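Local coordinates for protein light Chain (Clostridium botulinum, PDB 6BVD) that is the zinc-dependent endopeptidase domain of a mosaic botulinum neurotoxin and probably cleaves a neuronal SNARE protein to block transmitter release, at residues Ile386-Glu389 with Val390-Phe393; Glu85-Lys88 with Tyr89-Met93; Asp76-Tyr79 with Leu80-Asn83; Gln343-Lys346 with Lys347-Phe351. All coordinates share one frame; numbering follows the deposited sequence.

Contact 1: Ile386-Glu389 with Val390-Phe393. With CA (calcium ion), chain C.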
loop_
_atom_site.group_PDB
_atom_site.type_symbol
_atom_site.label_atom_id
_atom_site.label_comp_id
_atom_site.label_asym_id
_atom_site.label_seq_id
_atom_site.Cartn_x
_atom_site.Cartn_y
_atom_site.Cartn_z
ATOM N N ILE A 386 -1.893 12.340 1.118
ATOM C CA ILE A 386 -2.508 13.044 -0.031
ATOM C C ILE A 386 -3.144 12.057 -1.010
ATOM O O ILE A 386 -4.260 12.235 -1.489
ATOM C CB ILE A 386 -1.442 13.898 -0.804
ATOM C CG1 ILE A 386 -0.804 14.937 0.121
ATOM C CG2 ILE A 386 -2.019 14.497 -2.101
ATOM C CD1 ILE A 386 -1.777 15.937 0.657
ATOM N N TYR A 387 -2.396 11.000 -1.314
ATOM C CA TYR A 387 -2.798 10.036 -2.295
ATOM C C TYR A 387 -2.357 8.645 -1.834
ATOM O O TYR A 387 -1.187 8.463 -1.526
ATOM C CB TYR A 387 -2.155 10.395 -3.643
ATOM C CG TYR A 387 -2.549 9.519 -4.786
ATOM C CD1 TYR A 387 -3.681 9.799 -5.528
ATOM C CD2 TYR A 387 -1.747 8.439 -5.191
ATOM C CE1 TYR A 387 -4.053 9.019 -6.592
ATOM C CE2 TYR A 387 -2.115 7.650 -6.280
ATOM C CZ TYR A 387 -3.258 7.954 -6.990
ATOM O OH TYR A 387 -3.637 7.200 -8.102
ATOM N N THR A 388 -3.259 7.675 -1.773
ATOM C CA THR A 388 -2.856 6.318 -1.347
ATOM C C THR A 388 -3.075 5.250 -2.396
ATOM O O THR A 388 -3.934 5.393 -3.297
ATOM C CB THR A 388 -3.619 5.843 -0.093
ATOM O OG1 THR A 388 -5.032 5.741 -0.371
ATOM C CG2 THR A 388 -3.341 6.772 1.080
ATOM N N GLU A 389 -2.322 4.145 -2.296
ATOM C CA GLU A 389 -2.622 2.982 -3.167
ATOM C C GLU A 389 -4.089 2.533 -3.111
ATOM O O GLU A 389 -4.703 2.280 -4.135
ATOM C CB GLU A 389 -1.761 1.753 -2.757
ATOM C CG GLU A 389 -0.240 1.921 -3.008
ATOM C CD GLU A 389 0.531 2.601 -1.882
ATOM O OE1 GLU A 389 -0.037 3.048 -0.833
ATOM O OE2 GLU A 389 1.758 2.735 -2.047
ATOM N N VAL A 390 -4.629 2.385 -1.908
ATOM C CA VAL A 390 -5.949 1.763 -1.720
ATOM C C VAL A 390 -7.093 2.724 -2.091
ATOM O O VAL A 390 -8.134 2.269 -2.595
ATOM C CB VAL A 390 -6.130 1.227 -0.243
ATOM C CG1 VAL A 390 -6.024 2.346 0.799
ATOM C CG2 VAL A 390 -7.441 0.441 -0.054
ATOM N N ASP A 391 -6.920 4.018 -1.847
ATOM C CA ASP A 391 -8.073 4.972 -2.045
ATOM C C ASP A 391 -7.849 6.152 -2.978
ATOM O O ASP A 391 -8.793 6.932 -3.259
ATOM C CB ASP A 391 -8.519 5.573 -0.683
ATOM C CG ASP A 391 -9.090 4.538 0.283
ATOM O OD1 ASP A 391 -9.816 3.613 -0.155
ATOM O OD2 ASP A 391 -8.795 4.655 1.506
ATOM N N GLY A 392 -6.608 6.343 -3.435
ATOM C CA GLY A 392 -6.274 7.509 -4.220
ATOM C C GLY A 392 -6.375 8.794 -3.410
ATOM O O GLY A 392 -5.832 8.906 -2.304
ATOM N N PHE A 393 -7.039 9.802 -3.975
ATOM C CA PHE A 393 -7.180 11.067 -3.264
ATOM C C PHE A 393 -8.278 11.017 -2.213
ATOM O O PHE A 393 -8.320 11.877 -1.316
ATOM C CB PHE A 393 -7.532 12.217 -4.226
ATOM C CG PHE A 393 -6.460 12.534 -5.240
ATOM C CD1 PHE A 393 -5.275 13.141 -4.850
ATOM C CD2 PHE A 393 -6.686 12.297 -6.585
ATOM C CE1 PHE A 393 -4.305 13.471 -5.820
ATOM C CE2 PHE A 393 -5.732 12.632 -7.551
ATOM C CZ PHE A 393 -4.539 13.210 -7.153
HETATM CA CA CA C . 1.907 4.083 0.383
HETATM O O HOH W 1 -6.565 13.480 -0.726
HETATM O O HOH W 2 -6.661 5.783 1.911
HETATM O O HOH W 3 -2.455 2.367 0.543
#

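Contact 2: Glu85-Lys88 with Tyr89-Met93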
loop_
_atom_site.group_PDB
_atom_site.type_symbol
_atom_site.label_atom_id
_atom_site.label_comp_id
_atom_site.label_asym_id
_atom_site.label_seq_id
_atom_site.Cartn_x
_atom_site.Cartn_y
_atom_site.Cartn_z
ATOM N N GLU A 85 14.998 12.664 -10.492
ATOM C CA GLU A 85 13.637 12.726 -11.013
ATOM C C GLU A 85 13.222 11.441 -11.763
ATOM O O GLU A 85 12.046 11.090 -11.773
ATOM C CB GLU A 85 13.450 13.950 -11.918
ATOM C CG GLU A 85 11.957 14.306 -12.094
ATOM C CD GLU A 85 11.714 15.711 -12.634
ATOM O OE1 GLU A 85 12.446 16.157 -13.545
ATOM O OE2 GLU A 85 10.795 16.386 -12.104
ATOM N N LYS A 86 14.163 10.739 -12.397
ATOM C CA LYS A 86 13.818 9.452 -13.007
ATOM C C LYS A 86 13.385 8.454 -11.913
ATOM O O LYS A 86 12.450 7.654 -12.093
ATOM C CB LYS A 86 15.009 8.899 -13.822
ATOM C CG LYS A 86 15.370 9.795 -14.991
ATOM C CD LYS A 86 16.487 9.119 -15.851
ATOM C CE LYS A 86 16.877 9.901 -17.099
ATOM N NZ LYS A 86 17.697 11.108 -16.845
ATOM N N ASN A 87 14.064 8.514 -10.770
ATOM C CA ASN A 87 13.726 7.626 -9.671
ATOM C C ASN A 87 12.348 7.972 -9.097
ATOM O O ASN A 87 11.577 7.094 -8.739
ATOM C CB ASN A 87 14.788 7.687 -8.580
ATOM C CG ASN A 87 14.483 6.736 -7.435
ATOM O OD1 ASN A 87 14.510 5.518 -7.606
ATOM N ND2 ASN A 87 14.151 7.283 -6.277
ATOM N N LYS A 88 12.052 9.261 -9.013
ATOM C CA LYS A 88 10.758 9.687 -8.514
ATOM C C LYS A 88 9.655 9.144 -9.426
ATOM O O LYS A 88 8.676 8.580 -8.941
ATOM C CB LYS A 88 10.689 11.216 -8.421
ATOM C CG LYS A 88 9.484 11.691 -7.618
ATOM C CD LYS A 88 9.205 13.168 -7.825
ATOM C CE LYS A 88 7.997 13.613 -6.996
ATOM N NZ LYS A 88 7.710 15.059 -7.195
ATOM N N TYR A 89 9.862 9.274 -10.749
ATOM C CA TYR A 89 8.955 8.760 -11.773
ATOM C C TYR A 89 8.737 7.243 -11.592
ATOM O O TYR A 89 7.607 6.744 -11.670
ATOM C CB TYR A 89 9.522 9.079 -13.209
ATOM C CG TYR A 89 8.676 8.569 -14.334
ATOM C CD1 TYR A 89 7.821 9.424 -15.046
ATOM C CD2 TYR A 89 8.739 7.223 -14.712
ATOM C CE1 TYR A 89 7.025 8.945 -16.071
ATOM C CE2 TYR A 89 7.962 6.737 -15.739
ATOM C CZ TYR A 89 7.121 7.598 -16.425
ATOM O OH TYR A 89 6.363 7.087 -17.444
ATOM N N LEU A 90 9.820 6.504 -11.391
ATOM C CA LEU A 90 9.725 5.074 -11.131
ATOM C C LEU A 90 8.852 4.788 -9.882
ATOM O O LEU A 90 8.017 3.909 -9.907
ATOM C CB LEU A 90 11.099 4.479 -10.890
ATOM C CG LEU A 90 11.940 4.124 -12.104
ATOM C CD1 LEU A 90 13.189 3.325 -11.639
ATOM C CD2 LEU A 90 11.114 3.341 -13.110
ATOM N N GLN A 91 9.079 5.511 -8.794
ATOM C CA GLN A 91 8.307 5.224 -7.570
ATOM C C GLN A 91 6.818 5.525 -7.727
ATOM O O GLN A 91 5.973 4.891 -7.087
ATOM C CB GLN A 91 8.865 5.997 -6.370
ATOM C CG GLN A 91 10.352 5.800 -6.163
ATOM C CD GLN A 91 10.781 4.344 -6.170
ATOM O OE1 GLN A 91 10.220 3.514 -5.467
ATOM N NE2 GLN A 91 11.817 4.032 -6.976
ATOM N N ILE A 92 6.489 6.548 -8.499
ATOM C CA ILE A 92 5.088 6.874 -8.718
ATOM C C ILE A 92 4.465 5.765 -9.548
ATOM O O ILE A 92 3.365 5.316 -9.270
ATOM C CB ILE A 92 4.969 8.254 -9.408
ATOM C CG1 ILE A 92 5.497 9.318 -8.451
ATOM C CG2 ILE A 92 3.536 8.510 -9.937
ATOM C CD1 ILE A 92 5.589 10.708 -9.058
ATOM N N MET A 93 5.185 5.301 -10.568
ATOM C CA MET A 93 4.677 4.240 -11.416
ATOM C C MET A 93 4.447 2.963 -10.585
ATOM O O MET A 93 3.442 2.265 -10.763
ATOM C CB MET A 93 5.636 3.958 -12.598
ATOM C CG MET A 93 5.759 5.115 -13.567
ATOM S SD MET A 93 4.173 5.648 -14.221
ATOM C CE MET A 93 3.580 4.157 -15.039
#

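Contact 3: Asp76-Tyr79 with Leu80-Asn83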
loop_
_atom_site.group_PDB
_atom_site.type_symbol
_atom_site.label_atom_id
_atom_site.label_comp_id
_atom_site.label_asym_id
_atom_site.label_seq_id
_atom_site.Cartn_x
_atom_site.Cartn_y
_atom_site.Cartn_z
ATOM N N ASP A 76 8.220 21.509 -20.792
ATOM C CA ASP A 76 9.426 21.728 -19.990
ATOM C C ASP A 76 10.504 20.721 -20.407
ATOM O O ASP A 76 10.407 19.527 -20.107
ATOM C CB ASP A 76 9.112 21.608 -18.500
ATOM C CG ASP A 76 10.297 21.953 -17.619
ATOM O OD1 ASP A 76 11.454 21.985 -18.120
ATOM O OD2 ASP A 76 10.065 22.189 -16.409
ATOM N N PRO A 77 11.543 21.203 -21.100
ATOM C CA PRO A 77 12.571 20.326 -21.664
ATOM C C PRO A 77 13.375 19.637 -20.580
ATOM O O PRO A 77 14.064 18.683 -20.881
ATOM C CB PRO A 77 13.464 21.280 -22.473
ATOM C CG PRO A 77 12.705 22.557 -22.552
ATOM C CD PRO A 77 11.832 22.620 -21.362
ATOM N N ASN A 78 13.312 20.138 -19.348
ATOM C CA ASN A 78 14.150 19.614 -18.277
ATOM C C ASN A 78 13.495 18.516 -17.438
ATOM O O ASN A 78 14.162 17.889 -16.621
ATOM C CB ASN A 78 14.597 20.750 -17.358
ATOM C CG ASN A 78 15.596 21.662 -18.017
ATOM O OD1 ASN A 78 16.513 21.206 -18.698
ATOM N ND2 ASN A 78 15.441 22.955 -17.806
ATOM N N TYR A 79 12.208 18.257 -17.648
ATOM C CA TYR A 79 11.549 17.164 -16.930
ATOM C C TYR A 79 12.249 15.839 -17.259
ATOM O O TYR A 79 12.511 15.555 -18.429
ATOM C CB TYR A 79 10.062 17.078 -17.293
ATOM C CG TYR A 79 9.302 16.056 -16.478
ATOM C CD1 TYR A 79 9.215 16.188 -15.107
ATOM C CD2 TYR A 79 8.664 14.961 -17.079
ATOM C CE1 TYR A 79 8.525 15.270 -14.342
ATOM C CE2 TYR A 79 7.960 14.030 -16.312
ATOM C CZ TYR A 79 7.908 14.192 -14.947
ATOM O OH TYR A 79 7.230 13.318 -14.139
ATOM N N LEU A 80 12.567 15.070 -16.214
ATOM C CA LEU A 80 13.280 13.784 -16.275
ATOM C C LEU A 80 14.716 13.877 -16.809
ATOM O O LEU A 80 15.228 12.905 -17.334
ATOM C CB LEU A 80 12.512 12.746 -17.105
ATOM C CG LEU A 80 11.154 12.258 -16.588
ATOM C CD1 LEU A 80 10.560 11.281 -17.544
ATOM C CD2 LEU A 80 11.292 11.605 -15.225
ATOM N N SER A 81 15.373 15.015 -16.625
ATOM C CA SER A 81 16.766 15.168 -17.047
ATOM C C SER A 81 17.752 14.661 -15.987
ATOM O O SER A 81 18.898 14.388 -16.300
ATOM C CB SER A 81 17.065 16.627 -17.395
ATOM O OG SER A 81 16.952 17.468 -16.257
ATOM N N THR A 82 17.308 14.541 -14.739
ATOM C CA THR A 82 18.169 14.051 -13.659
ATOM C C THR A 82 17.781 12.651 -13.148
ATOM O O THR A 82 16.616 12.251 -13.225
ATOM C CB THR A 82 18.142 15.004 -12.475
ATOM O OG1 THR A 82 16.801 15.066 -11.967
ATOM C CG2 THR A 82 18.555 16.387 -12.909
ATOM N N ASN A 83 18.763 11.930 -12.605
ATOM C CA ASN A 83 18.542 10.617 -12.024
ATOM C C ASN A 83 17.580 10.643 -10.859
ATOM O O ASN A 83 16.811 9.699 -10.665
ATOM C CB ASN A 83 19.862 10.013 -11.560
ATOM C CG ASN A 83 20.662 9.411 -12.699
ATOM O OD1 ASN A 83 20.330 9.578 -13.880
ATOM N ND2 ASN A 83 21.717 8.694 -12.349
#

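Contact 4: Gln343-Lys346 with Lys347-Phe351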
loop_
_atom_site.group_PDB
_atom_site.type_symbol
_atom_site.label_atom_id
_atom_site.label_comp_id
_atom_site.label_asym_id
_atom_site.label_seq_id
_atom_site.Cartn_x
_atom_site.Cartn_y
_atom_site.Cartn_z
ATOM N N GLN A 343 -17.943 -14.298 -26.752
ATOM C CA GLN A 343 -17.556 -14.066 -25.368
ATOM C C GLN A 343 -16.179 -13.422 -25.248
ATOM O O GLN A 343 -15.965 -12.552 -24.404
ATOM C CB GLN A 343 -17.616 -15.368 -24.564
ATOM C CG GLN A 343 -19.055 -15.835 -24.317
ATOM C CD GLN A 343 -19.942 -14.754 -23.665
ATOM O OE1 GLN A 343 -19.764 -14.403 -22.497
ATOM N NE2 GLN A 343 -20.908 -14.237 -24.428
ATOM N N LEU A 344 -15.248 -13.801 -26.122
ATOM C CA LEU A 344 -13.927 -13.186 -26.082
ATOM C C LEU A 344 -13.994 -11.696 -26.445
ATOM O O LEU A 344 -13.470 -10.835 -25.738
ATOM C CB LEU A 344 -12.984 -13.924 -27.034
ATOM C CG LEU A 344 -11.644 -13.235 -27.238
ATOM C CD1 LEU A 344 -10.943 -13.024 -25.907
ATOM C CD2 LEU A 344 -10.735 -14.092 -28.186
ATOM N N TYR A 345 -14.698 -11.399 -27.515
ATOM C CA TYR A 345 -14.852 -10.030 -27.971
ATOM C C TYR A 345 -15.499 -9.207 -26.870
ATOM O O TYR A 345 -15.069 -8.091 -26.578
ATOM C CB TYR A 345 -15.693 -10.007 -29.269
ATOM C CG TYR A 345 -15.674 -8.679 -29.983
ATOM C CD1 TYR A 345 -14.712 -8.403 -30.936
ATOM C CD2 TYR A 345 -16.624 -7.687 -29.690
ATOM C CE1 TYR A 345 -14.689 -7.175 -31.604
ATOM C CE2 TYR A 345 -16.612 -6.480 -30.346
ATOM C CZ TYR A 345 -15.635 -6.220 -31.303
ATOM O OH TYR A 345 -15.607 -4.996 -31.974
ATOM N N LYS A 346 -16.471 -9.799 -26.188
ATOM C CA LYS A 346 -17.154 -9.096 -25.114
ATOM C C LYS A 346 -16.172 -8.818 -23.991
ATOM O O LYS A 346 -16.148 -7.708 -23.449
ATOM C CB LYS A 346 -18.357 -9.910 -24.634
ATOM C CG LYS A 346 -19.158 -9.311 -23.497
ATOM C CD LYS A 346 -20.278 -10.276 -23.104
ATOM C CE LYS A 346 -21.147 -9.735 -21.982
ATOM N NZ LYS A 346 -22.344 -10.622 -21.811
ATOM N N LYS A 347 -15.328 -9.789 -23.682
ATOM C CA LYS A 347 -14.328 -9.655 -22.653
ATOM C C LYS A 347 -13.315 -8.572 -22.968
ATOM O O LYS A 347 -13.034 -7.752 -22.134
ATOM C CB LYS A 347 -13.604 -10.977 -22.432
ATOM C CG LYS A 347 -12.534 -10.936 -21.369
ATOM C CD LYS A 347 -11.713 -12.205 -21.261
ATOM C CE LYS A 347 -10.644 -12.282 -22.335
ATOM N NZ LYS A 347 -9.612 -13.313 -22.091
ATOM N N ILE A 348 -12.836 -8.528 -24.195
ATOM C CA ILE A 348 -11.868 -7.541 -24.561
ATOM C C ILE A 348 -12.459 -6.158 -24.372
ATOM O O ILE A 348 -11.802 -5.294 -23.899
ATOM C CB ILE A 348 -11.408 -7.721 -26.010
ATOM C CG1 ILE A 348 -10.675 -9.037 -26.182
ATOM C CG2 ILE A 348 -10.548 -6.576 -26.450
ATOM C CD1 ILE A 348 -10.391 -9.404 -27.600
ATOM N N TYR A 349 -13.706 -5.974 -24.736
ATOM C CA TYR A 349 -14.335 -4.684 -24.659
ATOM C C TYR A 349 -15.053 -4.411 -23.366
ATOM O O TYR A 349 -15.707 -3.438 -23.248
ATOM C CB TYR A 349 -15.178 -4.367 -25.895
ATOM C CG TYR A 349 -14.256 -4.102 -27.027
ATOM C CD1 TYR A 349 -13.695 -2.853 -27.208
ATOM C CD2 TYR A 349 -13.867 -5.125 -27.861
ATOM C CE1 TYR A 349 -12.811 -2.621 -28.226
ATOM C CE2 TYR A 349 -12.982 -4.904 -28.879
ATOM C CZ TYR A 349 -12.463 -3.648 -29.050
ATOM O OH TYR A 349 -11.579 -3.434 -30.065
ATOM N N SER A 350 -14.975 -5.345 -22.441
ATOM C CA SER A 350 -15.442 -5.139 -21.087
ATOM C C SER A 350 -14.620 -4.145 -20.274
ATOM O O SER A 350 -15.089 -3.568 -19.348
ATOM C CB SER A 350 -15.617 -6.449 -20.354
ATOM O OG SER A 350 -14.404 -6.940 -19.913
ATOM N N PHE A 351 -13.360 -4.013 -20.605
ATOM C CA PHE A 351 -12.487 -3.094 -19.899
ATOM C C PHE A 351 -12.690 -1.641 -20.360
ATOM O O PHE A 351 -12.298 -1.307 -21.463
ATOM C CB PHE A 351 -11.045 -3.512 -20.104
ATOM C CG PHE A 351 -10.765 -4.907 -19.608
ATOM C CD1 PHE A 351 -10.505 -5.114 -18.276
ATOM C CD2 PHE A 351 -10.770 -5.987 -20.476
ATOM C CE1 PHE A 351 -10.230 -6.422 -17.788
ATOM C CE2 PHE A 351 -10.497 -7.274 -20.026
ATOM C CZ PHE A 351 -10.233 -7.491 -18.665
HETATM O O HOH W 4 -13.030 -4.056 -32.496
#

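Contact 1: Ile386-Glu389 with Val390-Phe393
Thr-388 and Gly-392 pair through their backbone N and O atoms. Thr-388 N donates to Gly-392 O at 2.9 Å, and Gly-392 N returns a bond to Thr-388 O at 2.8 Å. The Thr-388 hydroxyl adds a third bond: OG1 accepts from Asp-391 N at 3.0 Å. With chi1 at 63°, OG1 sits between its own backbone N and carbonyl carbon, facing the turn. Next to this pair the aromatic rings meet. The edge of Tyr-387 is directed at the face of Phe-393, with Tyr-387 CD1 3.6 Å above the centre of that ring and the planes 67° apart. Gly-392 CA lies over a face of the Tyr-387 ring in a CH-pi contact. The whole is a tight hairpin-like reversal, one antiparallel hydrogen-bonded pair closed by three residues, in the loop between strands 373-377 and 406-408. At its bend Glu-389 chelates the calcium ion, through OE1 at 2.5 Å and OE2 at 2.8 Å. Asp-384 binds the same ion, as do Asp-384 and Glu-389 of the second subunit, so the calcium joins the two copies. Water 3 bridges Glu-389 OE1 and Val-390 N. Further out, Tyr-387 OH is hydrogen-bonded to Asp-221, and Arg-99 reaches Glu-389 O.

Contact 2: Glu85-Lys88 with Tyr89-Met93
Four successive backbone bonds of regular alpha-helical i to i+4 spacing run from Tyr-89, Leu-90, Gln-91 and Ile-92 back to Glu-85, Lys-86, Asn-87 and Lys-88, each about 3.0 Å from N to O. On one side of this helix the two side-chain amides of Asn-87 and Gln-91 meet one turn apart. Gln-91 NE2 gives Asn-87 OD1 a weak bond of 3.1 Å, bent to 131° at the hydrogen. The amide planes are 35° apart. In Gln-91, CG stands anti to the carbonyl carbon (chi1 -53°), which sets Gln-91 CG 3.1 Å from Asn-87 O; a bend at chi2 then carries the amide toward Asn-87. Both amides have stronger partners in the N-terminal stretch: Asn-87 OD1 accepts from Tyr-12 N, and Gln-91 NE2 bonds Phe-10 O. Elsewhere on the helix, Ile-92 CG1 packs over Lys-88 O at 3.3 Å, and Ile-92 CD1 comes to 4.3 Å from Lys-88 CG. The extended lysine chain carries NZ to a salt bridge with Glu-200, while Tyr-89 turns its ring away from the preceding turn and its OH meets Phe-197 O. Helix 83-100 is thus packed between the large mixed sheet, where Tyr-89, Leu-90 and Met-93 rest on Ile-47 of strand 45-48, and the N-terminal segment, on whose side the weak i to i+4 amide pair lies.

Contact 3: Asp76-Tyr79 with Leu80-Asn83
Asn-78 O is gripped twice by Ser-81. The serine hydroxyl donates to it at 2.8 Å from OG, in the carbonyl plane and on a lone pair. The backbone N of Ser-81 donates at 3.1 Å from 45° above that plane. The N-H bond is the closing bond of a type II beta turn from Asn-78 to Ser-81. The OG bond reinforces it, made possible by a chi1 of 65° that swings OG back over the turn. Leu-80 has the positive phi expected at the third position of such a turn. A type I turn from Asp-76 to Tyr-79 comes just before, so the chain reverses twice in a short space. Its opening is an Asx turn: Asp-76 OD1 accepts from Asn-78 N at 2.9 Å. The type I turn's own backbone bond, from Tyr-79 N to Asp-76 O, is weak. Arg-51, just after strand 45-48, bonds the first and last carbonyls of the type I turn, Asp-76 O and Tyr-79 O, through NH1. Thr-82 is the N-cap residue of helix 83-100, though Glu-85 N donates only weakly to Thr-82 OG1. Tyr-79 and Leu-80 point the same way, side by side. Tyr-79 OH bonds Glu-200, and the Tyr-79 ring makes an edge-to-face pair with Tyr-201. Against its neighbour in sequence, the ring takes a CH-pi contact: Leu-80 CG sits 3.6 Å above the Tyr-79 ring plane, offset toward the rim near CD2 and CE2.

Contact 4: Gln343-Lys346 with Lys347-Phe351
Lys-347 N, Ile-348 N and Tyr-349 N donate to Gln-343 O, Leu-344 O and Tyr-345 O in helical i to i+4 steps. Near the end of helix 338-348 Lys-347 O is held twice by Ser-350, through N at 3.1 Å and through OG at 2.7 Å. The aromatic contact joins Tyr-345 and Tyr-349. Their ring centroids are 5.0 Å apart with planes at 37°, an oblique pair in which Tyr-349 CD2 lies 3.9 Å above the Tyr-345 ring, toward its rim. Tyr-345 O meets the edge of the Tyr-349 ring at CD2, 3.4 Å away. Apolar packing is made by Leu-344. Its CD1 touches Ile-348 CG1, and Leu-344 CD1 lies 3.7 Å from Lys-347 CE. The lysine bends at chi3 (80°), and its NZ forms a salt bridge with Glu-112. Polar ends are shared through water 4, bonded to Tyr-345 OH at 2.8 Å and Tyr-349 OH at 2.9 Å. Tyr-349 OH also bonds Thr-240, and the Tyr-349 ring stacks on His-235 of helix 222-237, which carries zinc ligands His-228 and His-232. The two rings thus pack through carbon while their hydroxyls share a water, and Tyr-349 connects this helix end to the zinc-binding helix.

Along the chain the order is contact 3, contact 2, contact 4, contact 1. Each closes its own local turn or helical turn, and none nests or crosses another. Contacts 3 and 2 touch: Glu-85 and Lys-86 reach Leu-80 N and Leu-80 O, which ties the loop after helix 65-70 to the start of helix 83-100. Contact 4 lies on the opposite side of the chain's centre from both, at the end of helix 338-348. Contact 1 comes last, and its nearest atoms are about 7 Å from contact 2. Later residues of helix 83-100, Lys-95 and Arg-99, bridge that gap to the calcium-binding loop.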